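Local coordinates for purine nucleoside phosphorylase (PDB 1ODK), which catalyses the reversible phosphorolysis of purine nucleosides, releasing the free base and a pentose 1-phosphate, at the interface of chains A and B and the interface of chains A and C. Residues are numbered along the deposited sequence; one frame, centred on the assembly and turned at random. Chains: chain A/B/C, Purine nucleoside phosphorylase.

Contact 1: the interface of chains A and B. Residues chain A 68, 114-115, 157; chain B 68, 114-115, 157.
A:Pro68 and B:Pro68 confront each other across the two-fold axis, a worked example of a two-fold contact in which the proline at the axis meets its own twin. The apolar core is this pair of pyrrolidine rings, with CD of A:Pro68 3.6 Å from CG of B:Pro68. Beside it each ring runs alongside the partner's aspartate, so that CG of A:Pro68 lies 3.5 Å from OD2 of B:Asp157. The aspartate's methylene packs against the first turn of the opposing helix 114-120, where CB of B:Asp157 comes within 3.6 Å of CA of A:Thr115.

Within each subunit a hydrogen bond shapes the surface: the backbone N of A:Gly114, at the start of its helix, donates to OD1 of A:Asp157 at 2.7 Å, meeting the carboxylate on its syn side but 28° out of its plane. With CG anti to the carbonyl carbon (chi1 -81°), that carboxylate lies near the N-terminal ends of both helices 114-120, which may favour its negative charge.

In this patch two waters bridge the chains: one joins the carbonyls of A:Pro68 and B:Asp157, and its twin lies 2.7 Å from both O of B:Pro68 and O of A:Asp157.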
ATOM      1  N   PRO A  68       5.956  19.267   5.265  1.00 10.69           N
ATOM      2  CA  PRO A  68       7.329  19.023   5.720  1.00 11.07           C
ATOM      3  C   PRO A  68       7.905  20.257   6.422  1.00 11.45           C
ATOM      4  O   PRO A  68       8.562  20.146   7.453  1.00 11.35           O
ATOM      5  CB  PRO A  68       8.066  18.686   4.424  1.00 12.49           C
ATOM      6  CG  PRO A  68       7.002  18.000   3.615  1.00  9.80           C
ATOM      7  CD  PRO A  68       5.804  18.907   3.843  1.00 12.32           C
ATOM      8  N   GLY A 114       2.624  13.256   2.645  1.00 11.67           N
ATOM      9  CA  GLY A 114       3.616  12.265   3.017  1.00  9.60           C
ATOM     10  C   GLY A 114       4.264  12.481   4.369  1.00  9.92           C
ATOM     11  O   GLY A 114       4.912  11.575   4.889  1.00 11.98           O
ATOM     12  N   THR A 115       4.109  13.667   4.951  1.00  8.94           N
ATOM     13  CA  THR A 115       4.716  13.928   6.253  1.00  9.04           C
ATOM     14  C   THR A 115       3.989  13.112   7.316  1.00 12.08           C
ATOM     15  O   THR A 115       4.617  12.420   8.123  1.00  9.59           O
ATOM     16  CB  THR A 115       4.656  15.428   6.625  1.00 10.68           C
ATOM     17  OG1 THR A 115       5.388  16.192   5.658  1.00  8.59           O
ATOM     18  CG2 THR A 115       5.259  15.664   8.007  1.00 10.15           C
ATOM     19  N   ASP A 157       0.138  17.563  -0.782  1.00 11.59           N
ATOM     20  CA  ASP A 157       1.547  17.835  -1.047  1.00 11.91           C
ATOM     21  C   ASP A 157       1.796  18.474  -2.408  1.00 12.89           C
ATOM     22  O   ASP A 157       2.604  19.389  -2.525  1.00 13.90           O
ATOM     23  CB  ASP A 157       2.356  16.534  -0.987  1.00 11.72           C
ATOM     24  CG  ASP A 157       2.694  16.107   0.428  1.00 14.91           C
ATOM     25  OD1 ASP A 157       3.096  14.937   0.598  1.00 14.56           O
ATOM     26  OD2 ASP A 157       2.575  16.931   1.364  1.00 12.53           O
TER
ATOM     27  N   PRO B  68       6.937  19.685  -1.256  1.00  7.42           N
ATOM     28  CA  PRO B  68       5.725  20.412  -1.656  1.00  8.14           C
ATOM     29  C   PRO B  68       6.068  21.855  -2.037  1.00  9.30           C
ATOM     30  O   PRO B  68       5.539  22.403  -3.009  1.00  8.51           O
ATOM     31  CB  PRO B  68       4.844  20.348  -0.403  1.00 10.19           C
ATOM     32  CG  PRO B  68       5.269  19.060   0.248  1.00  5.33           C
ATOM     33  CD  PRO B  68       6.780  19.103   0.090  1.00  8.99           C
ATOM     34  N   GLY B 114       5.762  12.551  -0.106  1.00 12.08           N
ATOM     35  CA  GLY B 114       4.412  12.435  -0.633  1.00  9.80           C
ATOM     36  C   GLY B 114       4.116  13.256  -1.878  1.00 11.61           C
ATOM     37  O   GLY B 114       3.101  13.044  -2.537  1.00 11.09           O
ATOM     38  N   THR B 115       4.985  14.208  -2.205  1.00 10.41           N
ATOM     39  CA  THR B 115       4.762  15.020  -3.391  1.00 10.52           C
ATOM     40  C   THR B 115       4.973  14.181  -4.647  1.00 11.13           C
ATOM     41  O   THR B 115       4.143  14.195  -5.554  1.00 11.27           O
ATOM     42  CB  THR B 115       5.701  16.252  -3.422  1.00 11.92           C
ATOM     43  OG1 THR B 115       5.460  17.056  -2.263  1.00 11.53           O
ATOM     44  CG2 THR B 115       5.442  17.097  -4.669  1.00 10.41           C
ATOM     45  N   ASP B 157      10.042  13.604   3.982  1.00 10.30           N
ATOM     46  CA  ASP B 157       9.068  14.619   4.390  1.00 11.78           C
ATOM     47  C   ASP B 157       9.176  14.995   5.865  1.00 12.65           C
ATOM     48  O   ASP B 157       9.055  16.168   6.220  1.00 13.62           O
ATOM     49  CB  ASP B 157       7.638  14.118   4.140  1.00 12.21           C
ATOM     50  CG  ASP B 157       7.192  14.289   2.702  1.00 15.55           C
ATOM     51  OD1 ASP B 157       6.150  13.703   2.338  1.00 18.22           O
ATOM     52  OD2 ASP B 157       7.867  15.011   1.939  1.00 13.16           O
TER
HETATM   53  O   HOH W   1       9.443  17.690   8.257  1.00  9.46           O
HETATM   54  O   HOH W   2       3.455  21.194  -4.302  1.00 12.47           O

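Contact 2: the interface of chains A and C. Residues chain A 119-120, 125, 187, 190-191; chain C 172-173.
The ring of C:Tyr173 slots into an apolar groove of chain A lined by A:Met191, A:Leu187 and A:Leu120, showing how one aromatic residue can key two subunits together. A:Met191 runs alongside the tyrosine in the same direction, its CG 3.5 Å from CE1 of C:Tyr173. Beyond an extended chi2 the thioether bends at chi3 (69°), which carries the methyl CE toward the phenol end of the ring. A:Leu187 approaches differently, its CD1 lying at the ring edge and in the ring plane, 3.8 Å from CD1 of C:Tyr173. The methyl CD2 of A:Leu120 reaches the same flank.

Toward the base of the tyrosine, A:Tyr125 crosses it at about a right angle. Its phenol OH donates to the backbone O of C:Tyr173 at 2.7 Å, with a C=O...donor angle of 155° and a tilt of 20° from the carbonyl plane; this may steady the backbone from which the inserted ring springs. At the other end a water links the phenol OH of C:Tyr173, 2.8 Å away, to O of A:Tyr119. Another water lies between O of A:Met191 and O of C:Arg172, a residue that is poorly ordered.

In the fold, C:Tyr173 belongs to the loop between helix 164-171 and strand 175-179, while its groove is built from the end of helix 114-120, the last turns of helix 182-192 and the loop carrying A:Tyr125.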
ATOM      1  N   TYR A 119       5.512   9.819   9.581  1.00 12.69           N
ATOM      2  CA  TYR A 119       5.400   9.720  11.036  1.00 12.59           C
ATOM      3  C   TYR A 119       4.562   8.502  11.435  1.00 13.63           C
ATOM      4  O   TYR A 119       4.844   7.846  12.436  1.00 17.19           O
ATOM      5  CB  TYR A 119       4.732  10.965  11.623  1.00 10.07           C
ATOM      6  CG  TYR A 119       5.628  12.165  11.859  1.00 11.46           C
ATOM      7  CD1 TYR A 119       5.467  13.334  11.114  1.00 10.65           C
ATOM      8  CD2 TYR A 119       6.581  12.160  12.878  1.00 14.56           C
ATOM      9  CE1 TYR A 119       6.226  14.478  11.386  1.00 10.18           C
ATOM     10  CE2 TYR A 119       7.348  13.304  13.161  1.00 12.47           C
ATOM     11  CZ  TYR A 119       7.161  14.456  12.412  1.00 13.22           C
ATOM     12  OH  TYR A 119       7.880  15.600  12.703  1.00 10.61           O
ATOM     13  N   LEU A 120       3.532   8.213  10.646  1.00 14.40           N
ATOM     14  CA  LEU A 120       2.618   7.103  10.917  1.00 17.81           C
ATOM     15  C   LEU A 120       3.048   5.762  10.330  1.00 20.22           C
ATOM     16  O   LEU A 120       2.410   4.735  10.580  1.00 18.29           O
ATOM     17  CB  LEU A 120       1.229   7.445  10.381  1.00 11.63           C
ATOM     18  CG  LEU A 120       0.508   8.628  11.028  1.00 11.58           C
ATOM     19  CD1 LEU A 120      -0.665   9.048  10.160  1.00  9.62           C
ATOM     20  CD2 LEU A 120       0.042   8.247  12.433  1.00 13.73           C
ATOM     21  N   TYR A 125      -5.213   7.112   9.845  1.00 11.67           N
ATOM     22  CA  TYR A 125      -5.305   8.068  10.938  1.00 11.13           C
ATOM     23  C   TYR A 125      -6.380   9.101  10.639  1.00 11.44           C
ATOM     24  O   TYR A 125      -6.816   9.246   9.494  1.00 12.70           O
ATOM     25  CB  TYR A 125      -3.957   8.772  11.139  1.00 11.28           C
ATOM     26  CG  TYR A 125      -3.883   9.592  12.411  1.00  9.97           C
ATOM     27  CD1 TYR A 125      -3.975   8.977  13.658  1.00  9.14           C
ATOM     28  CD2 TYR A 125      -3.726  10.977  12.368  1.00  9.26           C
ATOM     29  CE1 TYR A 125      -3.912   9.715  14.831  1.00  9.57           C
ATOM     30  CE2 TYR A 125      -3.660  11.731  13.541  1.00  7.01           C
ATOM     31  CZ  TYR A 125      -3.751  11.089  14.770  1.00 10.85           C
ATOM     32  OH  TYR A 125      -3.656  11.810  15.936  1.00 10.49           O
ATOM     33  N   LEU A 187      -1.651  16.001  13.806  1.00  9.75           N
ATOM     34  CA  LEU A 187      -0.960  14.790  14.227  1.00  9.46           C
ATOM     35  C   LEU A 187       0.063  15.102  15.316  1.00  9.26           C
ATOM     36  O   LEU A 187       0.114  14.423  16.340  1.00  8.40           O
ATOM     37  CB  LEU A 187      -0.250  14.130  13.036  1.00  9.13           C
ATOM     38  CG  LEU A 187       0.684  12.957  13.358  1.00 10.34           C
ATOM     39  CD1 LEU A 187      -0.103  11.822  14.016  1.00  9.06           C
ATOM     40  CD2 LEU A 187       1.342  12.469  12.071  1.00  6.22           C
ATOM     41  N   ARG A 190      -1.266  15.711  18.867  1.00 10.04           N
ATOM     42  CA  ARG A 190      -1.492  14.519  19.675  1.00 10.50           C
ATOM     43  C   ARG A 190      -0.175  13.840  20.047  1.00 11.77           C
ATOM     44  O   ARG A 190       0.006  13.397  21.180  1.00 12.28           O
ATOM     45  CB  ARG A 190      -2.407  13.528  18.937  1.00  8.33           C
ATOM     46  CG  ARG A 190      -3.878  13.967  18.823  1.00  8.28           C
ATOM     47  CD  ARG A 190      -4.474  14.261  20.200  1.00  9.55           C
ATOM     48  NE  ARG A 190      -5.927  14.080  20.271  1.00  9.77           N
ATOM     49  CZ  ARG A 190      -6.823  14.874  19.695  1.00 10.59           C
ATOM     50  NH1 ARG A 190      -6.431  15.927  18.980  1.00  9.12           N
ATOM     51  NH2 ARG A 190      -8.117  14.631  19.857  1.00  9.28           N
ATOM     52  N   MET A 191       0.754  13.761  19.100  1.00 10.45           N
ATOM     53  CA  MET A 191       2.032  13.115  19.379  1.00 12.33           C
ATOM     54  C   MET A 191       2.839  13.822  20.460  1.00 13.57           C
ATOM     55  O   MET A 191       3.427  13.179  21.332  1.00 14.45           O
ATOM     56  CB  MET A 191       2.881  13.034  18.106  1.00 10.35           C
ATOM     57  CG  MET A 191       2.406  11.999  17.095  1.00 11.73           C
ATOM     58  SD  MET A 191       3.402  12.032  15.591  1.00 13.34           S
ATOM     59  CE  MET A 191       4.971  11.387  16.188  1.00 11.22           C
TER
ATOM     60  N   ARG C 172      -0.628   6.705  22.050  1.00 15.18           N
ATOM     61  CA  ARG C 172       0.387   7.749  21.956  1.00 17.99           C
ATOM     62  C   ARG C 172       0.086   8.691  20.798  1.00 18.05           C
ATOM     63  O   ARG C 172       0.695   9.753  20.674  1.00 16.14           O
ATOM     64  CB  ARG C 172       1.783   7.133  21.800  1.00 18.96           C
ATOM     65  CG  ARG C 172       2.270   6.427  23.062  1.00 25.27           C
ATOM     66  CD  ARG C 172       3.781   6.206  23.057  1.00 34.03           C
ATOM     67  NE  ARG C 172       4.193   5.040  22.279  1.00 40.73           N
ATOM     68  CZ  ARG C 172       3.989   3.779  22.650  1.00 42.70           C
ATOM     69  NH1 ARG C 172       3.374   3.509  23.797  1.00 44.88           N
ATOM     70  NH2 ARG C 172       4.412   2.786  21.881  1.00 39.99           N
ATOM     71  N   TYR C 173      -0.867   8.299  19.960  1.00 16.67           N
ATOM     72  CA  TYR C 173      -1.268   9.111  18.820  1.00 14.85           C
ATOM     73  C   TYR C 173      -2.661   9.708  19.022  1.00 14.70           C
ATOM     74  O   TYR C 173      -3.294  10.185  18.075  1.00 12.23           O
ATOM     75  CB  TYR C 173      -1.206   8.268  17.543  1.00 14.19           C
ATOM     76  CG  TYR C 173       0.217   8.019  17.111  1.00 18.16           C
ATOM     77  CD1 TYR C 173       0.849   8.870  16.203  1.00 19.43           C
ATOM     78  CD2 TYR C 173       0.970   6.995  17.686  1.00 20.79           C
ATOM     79  CE1 TYR C 173       2.198   8.716  15.887  1.00 20.33           C
ATOM     80  CE2 TYR C 173       2.323   6.835  17.377  1.00 26.61           C
ATOM     81  CZ  TYR C 173       2.928   7.700  16.480  1.00 24.94           C
ATOM     82  OH  TYR C 173       4.269   7.566  16.193  1.00 31.04           O
TER
HETATM   83  O   HOH W   3       6.330   8.554  14.538  1.00 31.66           O
HETATM   84  O   HOH W   4       2.857  10.636  22.238  1.00 47.05           O

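Contact 3: the interface of chains A and B. Residues chain A 75, 115, 118-119; chain B 158, 160-162.
Helix 114-120 of this phosphorylase-superfamily subunit presents A:Gln118 and A:Tyr119 to the partner loop that follows strand 152-156 and holds B:Ala158 and B:Ala161, a case of small residues fitting against large ones. The methyl CB of B:Ala158 is enclosed between the two: it lies 3.6 Å from the amide carbon CD of A:Gln118 and over one face of the A:Tyr119 ring, displaced toward the rim, in a CH-pi contact 3.9 Å from the centroid. B:Ala161 turns its CB to the CD2–CE2 side of the same ring.

A:Gln118 leaves the helix with CG opposite the backbone N (chi1 -170°) and continues extended, which brings its amide to the loop. Its OE1 accepts the backbone N of B:Ala158 at 2.9 Å; the bond is straight at the hydrogen, yet the donor stands above the amide plane, 60° out of it.

The phenol of A:Tyr119 donates from OH to OE2 of A:Glu75 at 2.6 Å, using that oxygen's anti lone pair. A water 2.7 Å from the same OH of A:Tyr119 carries the link on to the backbone N of B:Tyr160. A:Glu75 and B:Tyr160 run antiparallel past one another, with CB of A:Glu75 3.7 Å from CD1 of B:Tyr160.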
ATOM      1  N   GLU A  75       7.545  21.138  15.388  1.00 11.94           N
ATOM      2  CA  GLU A  75       8.407  20.360  16.278  1.00 11.67           C
ATOM      3  C   GLU A  75       9.330  21.276  17.072  1.00 13.70           C
ATOM      4  O   GLU A  75       9.496  21.105  18.279  1.00 14.73           O
ATOM      5  CB  GLU A  75       9.257  19.367  15.471  1.00 13.71           C
ATOM      6  CG  GLU A  75       8.453  18.236  14.858  1.00  9.60           C
ATOM      7  CD  GLU A  75       8.351  17.022  15.763  1.00 13.91           C
ATOM      8  OE1 GLU A  75       8.281  17.192  17.001  1.00 12.60           O
ATOM      9  OE2 GLU A  75       8.330  15.894  15.229  1.00 12.85           O
ATOM     10  N   THR A 115       4.109  13.667   4.951  1.00  8.94           N
ATOM     11  CA  THR A 115       4.716  13.928   6.253  1.00  9.04           C
ATOM     12  C   THR A 115       3.989  13.112   7.316  1.00 12.08           C
ATOM     13  O   THR A 115       4.617  12.420   8.123  1.00  9.59           O
ATOM     14  CB  THR A 115       4.656  15.428   6.625  1.00 10.68           C
ATOM     15  OG1 THR A 115       5.388  16.192   5.658  1.00  8.59           O
ATOM     16  CG2 THR A 115       5.259  15.664   8.007  1.00 10.15           C
ATOM     17  N   GLN A 118       4.843   9.466   6.835  1.00 13.66           N
ATOM     18  CA  GLN A 118       6.134   9.030   7.358  1.00 13.63           C
ATOM     19  C   GLN A 118       6.085   8.847   8.875  1.00 13.89           C
ATOM     20  O   GLN A 118       6.564   7.842   9.400  1.00 12.81           O
ATOM     21  CB  GLN A 118       7.234  10.030   6.997  1.00 12.78           C
ATOM     22  CG  GLN A 118       8.628   9.507   7.315  1.00 13.13           C
ATOM     23  CD  GLN A 118       9.732  10.446   6.860  1.00 17.41           C
ATOM     24  OE1 GLN A 118       9.563  11.209   5.909  1.00 16.62           O
ATOM     25  NE2 GLN A 118      10.879  10.378   7.529  1.00 15.64           N
ATOM     26  N   TYR A 119       5.512   9.819   9.581  1.00 12.69           N
ATOM     27  CA  TYR A 119       5.400   9.720  11.036  1.00 12.59           C
ATOM     28  C   TYR A 119       4.562   8.502  11.435  1.00 13.63           C
ATOM     29  O   TYR A 119       4.844   7.846  12.436  1.00 17.19           O
ATOM     30  CB  TYR A 119       4.732  10.965  11.623  1.00 10.07           C
ATOM     31  CG  TYR A 119       5.628  12.165  11.859  1.00 11.46           C
ATOM     32  CD1 TYR A 119       5.467  13.334  11.114  1.00 10.65           C
ATOM     33  CD2 TYR A 119       6.581  12.160  12.878  1.00 14.56           C
ATOM     34  CE1 TYR A 119       6.226  14.478  11.386  1.00 10.18           C
ATOM     35  CE2 TYR A 119       7.348  13.304  13.161  1.00 12.47           C
ATOM     36  CZ  TYR A 119       7.161  14.456  12.412  1.00 13.22           C
ATOM     37  OH  TYR A 119       7.880  15.600  12.703  1.00 10.61           O
TER
ATOM     38  N   ALA B 158       9.388  13.997   6.722  1.00 11.74           N
ATOM     39  CA  ALA B 158       9.465  14.222   8.168  1.00 12.01           C
ATOM     40  C   ALA B 158      10.882  14.252   8.738  1.00 13.84           C
ATOM     41  O   ALA B 158      11.396  13.245   9.230  1.00 13.01           O
ATOM     42  CB  ALA B 158       8.628  13.168   8.901  1.00  8.66           C
ATOM     43  N   TYR B 160      12.167  15.266  11.466  1.00 13.01           N
ATOM     44  CA  TYR B 160      12.335  14.766  12.820  1.00 12.80           C
ATOM     45  C   TYR B 160      11.868  13.339  13.092  1.00 15.08           C
ATOM     46  O   TYR B 160      11.887  12.896  14.231  1.00 18.55           O
ATOM     47  CB  TYR B 160      11.682  15.739  13.814  1.00 11.47           C
ATOM     48  CG  TYR B 160      12.462  17.030  13.966  1.00 13.26           C
ATOM     49  CD1 TYR B 160      12.045  18.211  13.345  1.00 13.41           C
ATOM     50  CD2 TYR B 160      13.660  17.049  14.682  1.00 15.64           C
ATOM     51  CE1 TYR B 160      12.811  19.383  13.437  1.00 12.52           C
ATOM     52  CE2 TYR B 160      14.430  18.207  14.774  1.00 14.24           C
ATOM     53  CZ  TYR B 160      14.004  19.366  14.151  1.00 14.21           C
ATOM     54  OH  TYR B 160      14.793  20.495  14.232  1.00 16.35           O
ATOM     55  N   ALA B 161      11.467  12.615  12.053  1.00 15.20           N
ATOM     56  CA  ALA B 161      11.020  11.239  12.225  1.00 17.51           C
ATOM     57  C   ALA B 161      12.169  10.240  12.072  1.00 18.17           C
ATOM     58  O   ALA B 161      12.211   9.219  12.757  1.00 19.69           O
ATOM     59  CB  ALA B 161       9.917  10.914  11.212  1.00 15.29           C
ATOM     60  N   THR B 162      13.105  10.535  11.178  1.00 17.89           N
ATOM     61  CA  THR B 162      14.222   9.629  10.922  1.00 16.75           C
ATOM     62  C   THR B 162      15.247   9.507  12.046  1.00 15.56           C
ATOM     63  O   THR B 162      15.885  10.483  12.428  1.00 18.15           O
ATOM     64  CB  THR B 162      14.945  10.024   9.625  1.00 16.00           C
ATOM     65  OG1 THR B 162      13.998  10.024   8.550  1.00 17.29           O
ATOM     66  CG2 THR B 162      16.066   9.030   9.301  1.00 17.54           C
TER
HETATM   67  O   HOH W   5       9.687  16.764  11.032  1.00 11.22           O

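Helix 114-120 runs through all three contacts. Its start serves contact 1, and its C-terminal half serves contact 2 and most of contact 3. Contacts 1 and 3 belong to one A–B interface, share A:Thr115 and have C-alpha centres about 10 Å apart. Contact 2 faces chain C instead; its centre lies about 10 Å from that of contact 3, with which it shares A:Tyr119, and about 16 Å from that of contact 1. A single short helix therefore serves two different two-fold interfaces. Alternating such interfaces could close the six-subunit assembly, an arrangement consistent with hexameric purine nucleoside phosphorylases, and could couple neighbouring interfaces.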